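Local atomic coordinates of ribonuclease VapC (Caulobacter crescentus, PDB entry 5K8J), a protein that probably acts as the magnesium-dependent ribonuclease toxin of a toxin-antitoxin system, with VapB family protein bound to it in this assembly. Residues 109-112 with 116-119; 39-44 with 57-62; 76-81 with 102-107. All blocks are in the same frame, centred on the assembly; numbering follows the deposited sequence. Where two conformers were deposited one is given.

Interaction 1 (109-112 with 116-119); sequences FVTF and DFRD
Thr111, at the end of strand 108-111, and Phe117, in the connection leading to strand 125-127, mark the nearest approach of the two backbones, with their CA atoms 9.1 Å apart, so side chains must bridge the gap. Most of that span is filled by two phenylalanine rings. Phe109 reaches across with CG anti to its own backbone N (chi1 -174°), and this brings one corner of the ring, CE1, down onto a face of the Phe117 ring. CE1 sits 3.2 Å above the Phe117 ring plane, displaced toward the rim, where it lies 3.3 Å from Phe117 CZ and practically as close to CE2. The two planes are inclined at 45° with centroids 4.6 Å apart, an oblique aromatic pair. Phe109 CZ lies beyond the rim, 3.6 Å from Phe117 CZ and CE2.

This is the PIN domain core next to the acidic site. Strand 108-111 lies between strands 3-5 and 125-127 of the parallel sheet, and Phe117 also packs on Asp6 and Asp95, both predicted magnesium ligands. Ala99 of helix 93-104 and Leu125 also touch the Phe117 side chain.

Thr111 supplies the second touch: its OG1 comes within 3.8 Å of Phe117 CE1. The polar work of that hydroxyl lies elsewhere, because OG1 is hydrogen-bonded to Asp6 OD2, consistent with a second-shell role beside this predicted magnesium ligand, and to the backbone N of Asn113.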
loop_
_atom_site.group_PDB
_atom_site.type_symbol
_atom_site.label_atom_id
_atom_site.label_comp_id
_atom_site.label_asym_id
_atom_site.label_seq_id
_atom_site.Cartn_x
_atom_site.Cartn_y
_atom_site.Cartn_z
ATOM N N PHE B 109 -7.448 -16.753 -14.586
ATOM C CA PHE B 109 -8.885 -16.483 -14.591
ATOM C C PHE B 109 -9.568 -17.374 -15.629
ATOM O O PHE B 109 -9.204 -17.363 -16.817
ATOM C CB PHE B 109 -9.136 -15.002 -14.873
ATOM C CG PHE B 109 -10.565 -14.595 -14.760
ATOM C CD1 PHE B 109 -11.290 -14.315 -15.887
ATOM C CD2 PHE B 109 -11.192 -14.529 -13.536
ATOM C CE1 PHE B 109 -12.619 -13.954 -15.789
ATOM C CE2 PHE B 109 -12.526 -14.152 -13.447
ATOM C CZ PHE B 109 -13.223 -13.862 -14.559
ATOM N N VAL B 110 -10.564 -18.143 -15.184
ATOM C CA VAL B 110 -11.266 -19.125 -16.008
ATOM C C VAL B 110 -12.679 -18.623 -16.279
ATOM O O VAL B 110 -13.437 -18.355 -15.333
ATOM C CB VAL B 110 -11.330 -20.476 -15.294
ATOM C CG1 VAL B 110 -12.073 -21.478 -16.137
ATOM C CG2 VAL B 110 -9.933 -20.971 -14.989
ATOM N N THR B 111 -13.032 -18.490 -17.549
ATOM C CA THR B 111 -14.265 -17.789 -17.887
ATOM C C THR B 111 -14.872 -18.296 -19.185
ATOM O O THR B 111 -14.185 -18.792 -20.089
ATOM C CB THR B 111 -14.042 -16.269 -17.976
ATOM O OG1 THR B 111 -15.280 -15.614 -18.303
ATOM C CG2 THR B 111 -13.048 -15.925 -19.032
ATOM N N PHE B 112 -16.202 -18.202 -19.256
ATOM C CA PHE B 112 -16.895 -18.392 -20.523
ATOM C C PHE B 112 -16.926 -17.142 -21.391
ATOM O O PHE B 112 -17.390 -17.216 -22.533
ATOM C CB PHE B 112 -18.360 -18.771 -20.285
ATOM C CG PHE B 112 -18.574 -20.028 -19.515
ATOM C CD1 PHE B 112 -17.821 -21.153 -19.743
ATOM C CD2 PHE B 112 -19.607 -20.088 -18.597
ATOM C CE1 PHE B 112 -18.066 -22.323 -19.018
ATOM C CE2 PHE B 112 -19.852 -21.240 -17.877
ATOM C CZ PHE B 112 -19.080 -22.350 -18.080
ATOM N N ASP B 116 -14.606 -10.301 -22.942
ATOM C CA ASP B 116 -14.819 -9.145 -22.091
ATOM C C ASP B 116 -13.621 -8.841 -21.186
ATOM O O ASP B 116 -13.690 -7.901 -20.381
ATOM C CB ASP B 116 -16.050 -9.336 -21.210
ATOM C CG ASP B 116 -17.348 -8.992 -21.941
ATOM O OD1 ASP B 116 -17.279 -8.267 -22.962
ATOM O OD2 ASP B 116 -18.423 -9.460 -21.505
ATOM N N PHE B 117 -12.557 -9.641 -21.272
ATOM C CA PHE B 117 -11.382 -9.498 -20.429
ATOM C C PHE B 117 -10.123 -9.225 -21.247
ATOM O O PHE B 117 -9.025 -9.114 -20.665
ATOM C CB PHE B 117 -11.187 -10.753 -19.563
ATOM C CG PHE B 117 -12.330 -11.020 -18.635
ATOM C CD1 PHE B 117 -13.460 -11.682 -19.080
ATOM C CD2 PHE B 117 -12.289 -10.585 -17.328
ATOM C CE1 PHE B 117 -14.545 -11.885 -18.225
ATOM C CE2 PHE B 117 -13.349 -10.792 -16.480
ATOM C CZ PHE B 117 -14.472 -11.464 -16.921
ATOM N N ARG B 118 -10.262 -9.037 -22.556
ATOM C CA ARG B 118 -9.144 -8.854 -23.457
ATOM C C ARG B 118 -8.425 -7.535 -23.221
ATOM O O ARG B 118 -7.275 -7.387 -23.642
ATOM C CB ARG B 118 -9.663 -8.925 -24.903
ATOM C CG ARG B 118 -8.598 -8.864 -25.985
ATOM C CD ARG B 118 -9.227 -8.684 -27.372
ATOM N NE ARG B 118 -8.222 -8.436 -28.408
ATOM C CZ ARG B 118 -8.073 -9.149 -29.525
ATOM N NH1 ARG B 118 -8.871 -10.178 -29.791
ATOM N NH2 ARG B 118 -7.120 -8.823 -30.395
ATOM N N ASP B 119 -9.077 -6.582 -22.565
ATOM C CA ASP B 119 -8.518 -5.260 -22.344
ATOM C C ASP B 119 -7.835 -5.128 -20.996
ATOM O O ASP B 119 -7.535 -4.006 -20.586
ATOM C CB ASP B 119 -9.609 -4.182 -22.492
ATOM C CG ASP B 119 -10.767 -4.373 -21.532
ATOM O OD1 ASP B 119 -10.699 -5.300 -20.705
ATOM O OD2 ASP B 119 -11.760 -3.594 -21.617
#

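Interaction 2 (39-44 with 57-62); sequences VELEGG and SRLDVM
Leu41 and Leu59 meet where helix 35-45 and helix 49-65 pack as a roughly antiparallel helical hairpin of the PIN domain, with the two CA atoms 7.5 Å apart. The apolar contact is made by the forked end of Leu59. With CG anti to the backbone N (chi1 179°), this side chain extends straight at the neighbouring helix and straddles the base of Leu41: CD1 and CD2 each lie 3.8 Å from Leu41 CB. CD1 continues along the side chain to Leu41 CD1, at 4.0 Å, while CD2 presses against the backbone, 3.6 Å from Leu41 O. Ile11 and Arg14 of helix 7-15 also pack on Leu41.

The charged groups lie beside this patch. Arg56 forms salt bridges with both Glu42 OE1 and Asp60 OD2, and so probably offsets the like charges of these carboxylates, whose OE1 and OD2 are 5.6 Å apart, while Arg38 holds the other Glu42 oxygen. Elsewhere on helix 49-65, Arg58 NH1 hydrogen-bonds to backbone carbonyls of the VapB family chain. Bent at chi2 (-76°), Glu42 turns its carboxylate across the tip of Leu59, bringing OE1 to 3.8 Å from CD2.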
loop_
_atom_site.group_PDB
_atom_site.type_symbol
_atom_site.label_atom_id
_atom_site.label_comp_id
_atom_site.label_asym_id
_atom_site.label_seq_id
_atom_site.Cartn_x
_atom_site.Cartn_y
_atom_site.Cartn_z
ATOM N N VAL B 39 -21.466 -13.437 -3.574
ATOM C CA VAL B 39 -22.642 -12.570 -3.485
ATOM C C VAL B 39 -23.626 -12.899 -4.599
ATOM O O VAL B 39 -24.844 -12.986 -4.383
ATOM C CB VAL B 39 -22.229 -11.092 -3.526
ATOM C CG1 VAL B 39 -23.421 -10.188 -3.792
ATOM C CG2 VAL B 39 -21.580 -10.735 -2.185
ATOM N N GLU B 40 -23.116 -13.043 -5.813
ATOM C CA GLU B 40 -23.984 -13.364 -6.933
ATOM C C GLU B 40 -24.637 -14.722 -6.746
ATOM O O GLU B 40 -25.839 -14.871 -7.015
ATOM C CB GLU B 40 -23.192 -13.290 -8.237
ATOM C CG GLU B 40 -22.626 -11.922 -8.552
ATOM C CD GLU B 40 -21.991 -11.924 -9.938
ATOM O OE1 GLU B 40 -22.781 -11.865 -10.915
ATOM O OE2 GLU B 40 -20.735 -12.097 -10.039
ATOM N N LEU B 41 -23.874 -15.719 -6.266
ATOM C CA LEU B 41 -24.392 -17.081 -6.049
ATOM C C LEU B 41 -25.456 -17.104 -4.963
ATOM O O LEU B 41 -26.457 -17.839 -5.072
ATOM C CB LEU B 41 -23.239 -18.015 -5.679
ATOM C CG LEU B 41 -22.299 -18.347 -6.834
ATOM C CD1 LEU B 41 -20.935 -18.802 -6.351
ATOM C CD2 LEU B 41 -22.924 -19.427 -7.718
ATOM N N GLU B 42 -25.235 -16.339 -3.888
ATOM C CA GLU B 42 -26.192 -16.273 -2.785
ATOM C C GLU B 42 -27.509 -15.691 -3.263
ATOM O O GLU B 42 -28.584 -16.202 -2.933
ATOM C CB GLU B 42 -25.625 -15.408 -1.654
ATOM C CG GLU B 42 -24.383 -15.946 -0.938
ATOM C CD GLU B 42 -24.633 -17.073 0.036
ATOM O OE1 GLU B 42 -25.734 -17.655 0.020
ATOM O OE2 GLU B 42 -23.700 -17.386 0.828
ATOM N N GLY B 43 -27.444 -14.605 -4.033
ATOM C CA GLY B 43 -28.666 -14.015 -4.558
ATOM C C GLY B 43 -29.417 -14.972 -5.454
ATOM O O GLY B 43 -30.645 -15.078 -5.379
ATOM N N GLY B 44 -28.690 -15.704 -6.309
ATOM C CA GLY B 44 -29.324 -16.634 -7.223
ATOM C C GLY B 44 -30.090 -17.756 -6.541
ATOM O O GLY B 44 -31.085 -18.251 -7.074
ATOM N N SER B 57 -28.458 -26.022 -0.926
ATOM C CA SER B 57 -27.671 -27.150 -0.432
ATOM C C SER B 57 -26.391 -27.323 -1.244
ATOM O O SER B 57 -25.330 -27.603 -0.676
ATOM C CB SER B 57 -28.499 -28.440 -0.439
ATOM O OG SER B 57 -28.958 -28.788 -1.729
ATOM N N ARG B 58 -26.476 -27.167 -2.569
ATOM C CA ARG B 58 -25.304 -27.351 -3.423
ATOM C C ARG B 58 -24.329 -26.194 -3.264
ATOM O O ARG B 58 -23.112 -26.407 -3.222
ATOM C CB ARG B 58 -25.742 -27.528 -4.883
ATOM C CG ARG B 58 -26.591 -28.823 -5.055
ATOM C CD ARG B 58 -27.236 -28.957 -6.417
ATOM N NE ARG B 58 -26.187 -28.951 -7.407
ATOM C CZ ARG B 58 -25.568 -30.025 -7.873
ATOM N NH1 ARG B 58 -25.926 -31.253 -7.508
ATOM N NH2 ARG B 58 -24.580 -29.854 -8.732
ATOM N N LEU B 59 -24.831 -24.964 -3.136
ATOM C CA LEU B 59 -23.928 -23.858 -2.879
ATOM C C LEU B 59 -23.248 -24.029 -1.534
ATOM O O LEU B 59 -22.056 -23.722 -1.394
ATOM C CB LEU B 59 -24.668 -22.519 -2.949
ATOM C CG LEU B 59 -23.824 -21.261 -2.666
ATOM C CD1 LEU B 59 -22.633 -21.153 -3.615
ATOM C CD2 LEU B 59 -24.670 -19.971 -2.747
ATOM N N ASP B 60 -23.975 -24.553 -0.544
ATOM C CA ASP B 60 -23.394 -24.709 0.780
ATOM C C ASP B 60 -22.220 -25.682 0.746
ATOM O O ASP B 60 -21.176 -25.407 1.344
ATOM C CB ASP B 60 -24.449 -25.161 1.792
ATOM C CG ASP B 60 -25.398 -24.031 2.204
ATOM O OD1 ASP B 60 -26.441 -24.388 2.811
ATOM O OD2 ASP B 60 -25.114 -22.860 1.916
ATOM N N VAL B 61 -22.337 -26.777 -0.003
ATOM C CA VAL B 61 -21.198 -27.697 -0.117
ATOM C C VAL B 61 -20.030 -27.016 -0.825
ATOM O O VAL B 61 -18.878 -27.147 -0.401
ATOM C CB VAL B 61 -21.601 -29.029 -0.795
ATOM C CG1 VAL B 61 -22.700 -29.732 -0.003
ATOM C CG2 VAL B 61 -22.061 -28.843 -2.188
HETATM N N MSE B 62 -20.295 -26.244 -1.878
HETATM C CA MSE B 62 -19.225 -25.501 -2.553
HETATM C C MSE B 62 -18.517 -24.534 -1.637
HETATM O O MSE B 62 -17.289 -24.403 -1.662
HETATM C CB MSE B 62 -19.764 -24.727 -3.753
HETATM C CG MSE B 62 -20.377 -25.614 -4.804
HETATM SE SE MSE B 62 -21.204 -24.558 -6.179
HETATM C CE MSE B 62 -19.564 -23.708 -6.681
#

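Interaction 3 (76-81 with 102-107); sequences ADEYRR and ALAHRA
A Schellman motif closes helix 93-104, and Glu78 of helix 73-86 packs against the last turn before it, touching Leu103 and Ala104; this joins two successive helices of the PIN domain. The backbones come within 6.7 Å, measured between Glu78 CA and Ala104 CA. In the motif, Ala107 N bonds to Ala102 O and Arg106 N to Leu103 O, with Arg106 at positive phi.

Folded at chi2 (-77°), the Glu78 chain lies against the neighbouring helix. Its CG rests 4.1 Å from Ala104 CB, and OE2 lies 3.6 Å from Leu103 CB, with CD1 of that leucine slightly farther off. The carboxylate therefore meets mainly aliphatic surface across the contact, and its charge is met by basic groups at OE1. Arg81 NH2, one turn on in the same helix, donates to OE1 at 3.0 Å; OE1 lies in the guanidinium plane, but the donor stands above the carboxylate plane. Lys64 of the third subunit makes a further salt bridge to OE1, tying this corner into the assembly.

Arg106 approaches without a direct bond. One water donates to Glu78 OE1 at 2.7 Å and accepts from Arg106 NH1, arriving in the plane at the guanidinium edge. That same NH1 also reaches back 3.1 Å to Leu103 O (N-H...O 142°), on the opposite face of the carbonyl from Arg106 N.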
loop_
_atom_site.group_PDB
_atom_site.type_symbol
_atom_site.label_atom_id
_atom_site.label_comp_id
_atom_site.label_asym_id
_atom_site.label_seq_id
_atom_site.Cartn_x
_atom_site.Cartn_y
_atom_site.Cartn_z
ATOM N N ALA B 76 -8.557 -3.653 -5.003
ATOM C CA ALA B 76 -8.997 -2.348 -5.501
ATOM C C ALA B 76 -7.860 -1.578 -6.159
ATOM O O ALA B 76 -8.102 -0.850 -7.131
ATOM C CB ALA B 76 -9.640 -1.527 -4.379
ATOM N N ASP B 77 -6.629 -1.723 -5.663
ATOM C CA ASP B 77 -5.480 -1.147 -6.359
ATOM C C ASP B 77 -5.338 -1.733 -7.760
ATOM O O ASP B 77 -5.028 -1.011 -8.721
ATOM C CB ASP B 77 -4.194 -1.393 -5.573
ATOM C CG ASP B 77 -4.129 -0.646 -4.247
ATOM O OD1 ASP B 77 -4.901 0.314 -4.012
ATOM O OD2 ASP B 77 -3.269 -1.024 -3.424
ATOM N N GLU B 78 -5.536 -3.050 -7.909
ATOM C CA GLU B 78 -5.476 -3.624 -9.251
ATOM C C GLU B 78 -6.603 -3.071 -10.127
ATOM O O GLU B 78 -6.396 -2.775 -11.307
ATOM C CB GLU B 78 -5.553 -5.162 -9.206
ATOM C CG GLU B 78 -4.325 -5.846 -8.679
ATOM C CD GLU B 78 -3.193 -5.912 -9.689
ATOM O OE1 GLU B 78 -2.098 -6.320 -9.282
ATOM O OE2 GLU B 78 -3.403 -5.623 -10.878
ATOM N N TYR B 79 -7.808 -2.920 -9.561
ATOM C CA TYR B 79 -8.913 -2.352 -10.315
ATOM C C TYR B 79 -8.560 -0.963 -10.809
ATOM O O TYR B 79 -8.829 -0.621 -11.958
ATOM C CB TYR B 79 -10.205 -2.322 -9.467
ATOM C CG TYR B 79 -11.397 -1.787 -10.217
ATOM C CD1 TYR B 79 -12.243 -2.647 -10.922
ATOM C CD2 TYR B 79 -11.668 -0.421 -10.267
ATOM C CE1 TYR B 79 -13.306 -2.166 -11.652
ATOM C CE2 TYR B 79 -12.742 0.064 -10.999
ATOM C CZ TYR B 79 -13.559 -0.825 -11.688
ATOM O OH TYR B 79 -14.622 -0.396 -12.439
ATOM N N ARG B 80 -7.937 -0.151 -9.958
ATOM C CA ARG B 80 -7.519 1.179 -10.395
ATOM C C ARG B 80 -6.576 1.080 -11.574
ATOM O O ARG B 80 -6.723 1.810 -12.557
ATOM C CB ARG B 80 -6.884 1.933 -9.227
ATOM C CG ARG B 80 -6.225 3.271 -9.610
ATOM C CD ARG B 80 -5.557 3.943 -8.374
ATOM N NE ARG B 80 -4.417 3.152 -7.921
ATOM C CZ ARG B 80 -3.919 3.155 -6.687
ATOM N NH1 ARG B 80 -4.467 3.903 -5.733
ATOM N NH2 ARG B 80 -2.868 2.389 -6.410
ATOM N N ARG B 81 -5.584 0.186 -11.503
ATOM C CA ARG B 81 -4.678 0.045 -12.643
ATOM C C ARG B 81 -5.414 -0.406 -13.899
ATOM O O ARG B 81 -5.065 -0.000 -15.011
ATOM C CB ARG B 81 -3.547 -0.918 -12.291
ATOM C CG ARG B 81 -2.550 -0.280 -11.296
ATOM C CD ARG B 81 -1.260 -1.087 -11.165
ATOM N NE ARG B 81 -1.504 -2.297 -10.393
ATOM C CZ ARG B 81 -1.431 -2.346 -9.067
ATOM N NH1 ARG B 81 -1.117 -1.260 -8.364
ATOM N NH2 ARG B 81 -1.692 -3.473 -8.433
ATOM N N ALA B 102 -7.814 -11.957 -9.183
ATOM C CA ALA B 102 -6.923 -12.919 -9.816
ATOM C C ALA B 102 -5.537 -12.326 -10.028
ATOM O O ALA B 102 -4.519 -12.979 -9.764
ATOM C CB ALA B 102 -7.540 -13.358 -11.144
ATOM N N LEU B 103 -5.470 -11.095 -10.523
ATOM C CA LEU B 103 -4.180 -10.430 -10.683
ATOM C C LEU B 103 -3.439 -10.308 -9.369
ATOM O O LEU B 103 -2.244 -10.600 -9.292
ATOM C CB LEU B 103 -4.372 -9.047 -11.298
ATOM C CG LEU B 103 -4.766 -9.062 -12.780
ATOM C CD1 LEU B 103 -5.465 -7.779 -13.200
ATOM C CD2 LEU B 103 -3.545 -9.244 -13.616
ATOM N N ALA B 104 -4.116 -9.841 -8.328
ATOM C CA ALA B 104 -3.445 -9.662 -7.039
ATOM C C ALA B 104 -2.903 -10.969 -6.487
ATOM O O ALA B 104 -1.880 -10.982 -5.798
ATOM C CB ALA B 104 -4.432 -9.058 -6.057
ATOM N N HIS B 105 -3.589 -12.081 -6.758
ATOM C CA HIS B 105 -3.169 -13.383 -6.273
ATOM C C HIS B 105 -2.469 -14.224 -7.330
ATOM O O HIS B 105 -2.257 -15.428 -7.108
ATOM C CB HIS B 105 -4.373 -14.116 -5.679
ATOM C CG HIS B 105 -4.767 -13.528 -4.359
ATOM N ND1 HIS B 105 -4.261 -13.978 -3.159
ATOM C CD2 HIS B 105 -5.526 -12.453 -4.069
ATOM C CE1 HIS B 105 -4.713 -13.217 -2.180
ATOM N NE2 HIS B 105 -5.466 -12.270 -2.705
ATOM N N ARG B 106 -2.040 -13.608 -8.434
ATOM C CA ARG B 106 -1.205 -14.274 -9.433
ATOM C C ARG B 106 -1.859 -15.575 -9.884
ATOM O O ARG B 106 -1.201 -16.621 -10.016
ATOM C CB ARG B 106 0.207 -14.526 -8.893
ATOM C CG ARG B 106 0.946 -13.266 -8.440
ATOM C CD ARG B 106 0.995 -12.199 -9.510
ATOM N NE ARG B 106 1.996 -11.150 -9.245
ATOM C CZ ARG B 106 1.760 -9.988 -8.632
ATOM N NH1 ARG B 106 0.548 -9.687 -8.172
ATOM N NH2 ARG B 106 2.756 -9.113 -8.471
ATOM N N ALA B 107 -3.172 -15.504 -10.126
ATOM C CA ALA B 107 -3.976 -16.668 -10.478
ATOM C C ALA B 107 -4.514 -16.525 -11.895
ATOM O O ALA B 107 -4.754 -15.409 -12.370
ATOM C CB ALA B 107 -5.147 -16.825 -9.507
HETATM O O HOH W 1 -0.779 -6.945 -7.053
#

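All three contacts are buried, yet they serve different parts of the PIN domain. Interaction 1 joins a sheet strand to the following loop beside the predicted magnesium site, is aromatic in character and is untouched by other chains. Interactions 2 and 3 each join successive helices, lie on opposite sides of the chain's centre about 24 Å apart (centre to centre), and both reach the second subunit and the VapB family chain; interaction 3 meets a third subunit too. In interaction 2 the branched leucines do the packing with charges alongside, whereas interaction 3 sets a carboxylate against aliphatic groups and adds a water bridge. Helix 93-104 leads into strand 108-111, so interactions 3 and 1 adjoin in sequence.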